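Local coordinates for hypothetical protein (Mus musculus, PDB 1VKB) that is probably a gamma-glutamylamine cyclotransferase of the AIG2-like family, though its activity is inferred rather than established, at residues Leu87-Leu90 with Asp91-Asp95. Residues are numbered along the deposited sequence; the frame is centred on the assembly and turned at random.
Sequences LRFL and DDFED
F89 and F93 lie side by side, one turn apart on the same helix and pointing the same way. Leaving F89 CB, with CG anti to the backbone N (chi1 165°), the ring reaches along the helix until CE2 comes 4.0 Å from F93 CB and CZ 4.0 Å from F93 CD1. The planes are inclined by 30°, but the rings are slid so far apart that they barely overlap. H37 stacks on F89, R158 makes a cation-pi contact with F93, and V31 of helix 30-33 touches both.

In the backbone, F93 N donates to F89 O at 2.7 Å, in the carbonyl plane. That oxygen also accepts from a water, which donates in turn to D92 OD2. One bond further on, E94 N reaches L90 O at 2.8 Å; two residues before F93, D91 N donates to L87 O at 3.0 Å.

The D91 carboxylate folds back beside L87 O but takes its bonds from the sheet: OD1 from the Y127 hydroxyl, OD2 in a salt bridge with R102. With an alanine here, R102 is likely to lose its carboxylate mate and the Y127 hydroxyl its acceptor, weakening the tie between helix and sheet. L90, on the buried side, packs on I16 and Y127.

The helix ends at F93; E94 is the first to leave helical geometry, and D95, at positive phi, is the C' residue of a Schellman motif, with D95 N bonded to D92 O at 3.0 Å and C96 N to D91 O, closing the helix packed against the sheet of this gamma-glutamyl cyclotransferase-like fold.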
loop_
_atom_site.group_PDB
_atom_site.type_symbol
_atom_site.label_atom_id
_atom_site.label_comp_id
_atom_site.label_asym_id
_atom_site.label_seq_id
_atom_site.Cartn_x
_atom_site.Cartn_y
_atom_site.Cartn_z
ATOM N N LEU A 87 -2.096 5.539 12.151
ATOM C CA LEU A 87 -0.792 5.612 11.455
ATOM C C LEU A 87 0.286 4.789 12.168
ATOM O O LEU A 87 1.069 4.016 11.526
ATOM C CB LEU A 87 -0.348 7.082 11.290
ATOM C CG LEU A 87 0.828 7.352 10.374
ATOM C CD1 LEU A 87 0.527 6.884 8.949
ATOM C CD2 LEU A 87 1.141 8.866 10.424
ATOM N N ARG A 88 0.367 4.949 13.486
ATOM C CA ARG A 88 1.355 4.154 14.231
ATOM C C ARG A 88 1.005 2.646 14.223
ATOM O O ARG A 88 1.892 1.785 14.258
ATOM C CB ARG A 88 1.471 4.648 15.645
ATOM C CG ARG A 88 2.082 6.035 15.718
ATOM C CD ARG A 88 2.148 6.631 17.095
ATOM N NE ARG A 88 2.464 5.667 18.157
ATOM C CZ ARG A 88 3.676 5.255 18.483
ATOM N NH1 ARG A 88 4.748 5.683 17.841
ATOM N NH2 ARG A 88 3.824 4.385 19.468
ATOM N N PHE A 89 -0.274 2.332 14.226
ATOM C CA PHE A 89 -0.699 0.892 14.154
ATOM C C PHE A 89 -0.221 0.296 12.820
ATOM O O PHE A 89 0.345 -0.802 12.800
ATOM C CB PHE A 89 -2.198 0.693 14.317
ATOM C CG PHE A 89 -2.619 -0.680 13.889
ATOM C CD1 PHE A 89 -2.443 -1.749 14.734
ATOM C CD2 PHE A 89 -3.030 -0.907 12.597
ATOM C CE1 PHE A 89 -2.762 -3.056 14.308
ATOM C CE2 PHE A 89 -3.332 -2.177 12.172
ATOM C CZ PHE A 89 -3.191 -3.247 13.033
ATOM N N LEU A 90 -0.457 1.015 11.720
ATOM C CA LEU A 90 -0.069 0.546 10.408
ATOM C C LEU A 90 1.445 0.421 10.280
ATOM O O LEU A 90 1.941 -0.530 9.630
ATOM C CB LEU A 90 -0.676 1.413 9.306
ATOM C CG LEU A 90 -2.188 1.364 9.154
ATOM C CD1 LEU A 90 -2.732 2.352 8.136
ATOM C CD2 LEU A 90 -2.694 -0.082 8.840
ATOM N N ASP A 91 2.191 1.349 10.872
ATOM C CA ASP A 91 3.681 1.208 10.935
ATOM C C ASP A 91 4.132 -0.086 11.576
ATOM O O ASP A 91 5.072 -0.741 11.099
ATOM C CB ASP A 91 4.377 2.351 11.684
ATOM C CG ASP A 91 4.338 3.661 10.961
ATOM O OD1 ASP A 91 3.908 3.755 9.778
ATOM O OD2 ASP A 91 4.746 4.700 11.549
ATOM N N ASP A 92 3.448 -0.457 12.655
ATOM C CA ASP A 92 3.728 -1.679 13.356
ATOM C C ASP A 92 3.264 -2.859 12.534
ATOM O O ASP A 92 3.985 -3.856 12.444
ATOM C CB ASP A 92 2.998 -1.641 14.685
ATOM C CG ASP A 92 3.208 -2.863 15.530
ATOM O OD1 ASP A 92 4.362 -3.272 15.693
ATOM O OD2 ASP A 92 2.258 -3.426 16.120
ATOM N N PHE A 93 2.059 -2.749 11.972
ATOM C CA PHE A 93 1.489 -3.833 11.111
ATOM C C PHE A 93 2.436 -4.192 9.939
ATOM O O PHE A 93 2.665 -5.364 9.613
ATOM C CB PHE A 93 0.138 -3.396 10.573
ATOM C CG PHE A 93 -0.546 -4.481 9.772
ATOM C CD1 PHE A 93 -1.177 -5.554 10.437
ATOM C CD2 PHE A 93 -0.475 -4.492 8.397
ATOM C CE1 PHE A 93 -1.743 -6.570 9.722
ATOM C CE2 PHE A 93 -1.057 -5.523 7.658
ATOM C CZ PHE A 93 -1.682 -6.568 8.338
ATOM N N GLU A 94 2.971 -3.157 9.293
ATOM C CA GLU A 94 3.902 -3.296 8.201
ATOM C C GLU A 94 5.357 -3.513 8.607
ATOM O O GLU A 94 6.233 -3.587 7.742
ATOM C CB GLU A 94 3.804 -2.072 7.286
ATOM C CG GLU A 94 2.446 -1.911 6.612
ATOM C CD GLU A 94 2.169 -3.011 5.550
ATOM O OE1 GLU A 94 2.040 -4.201 5.890
ATOM O OE2 GLU A 94 2.175 -2.669 4.392
ATOM N N ASP A 95 5.589 -3.685 9.894
ATOM C CA ASP A 95 6.929 -3.925 10.464
ATOM C C ASP A 95 7.978 -2.919 9.950
ATOM O O ASP A 95 9.091 -3.309 9.509
ATOM C CB ASP A 95 7.364 -5.349 10.241
ATOM C CG ASP A 95 8.502 -5.736 11.129
ATOM O OD1 ASP A 95 8.806 -4.993 12.111
ATOM O OD2 ASP A 95 9.172 -6.751 10.899
HETATM O O HOH W 1 0.300 -3.211 14.524
#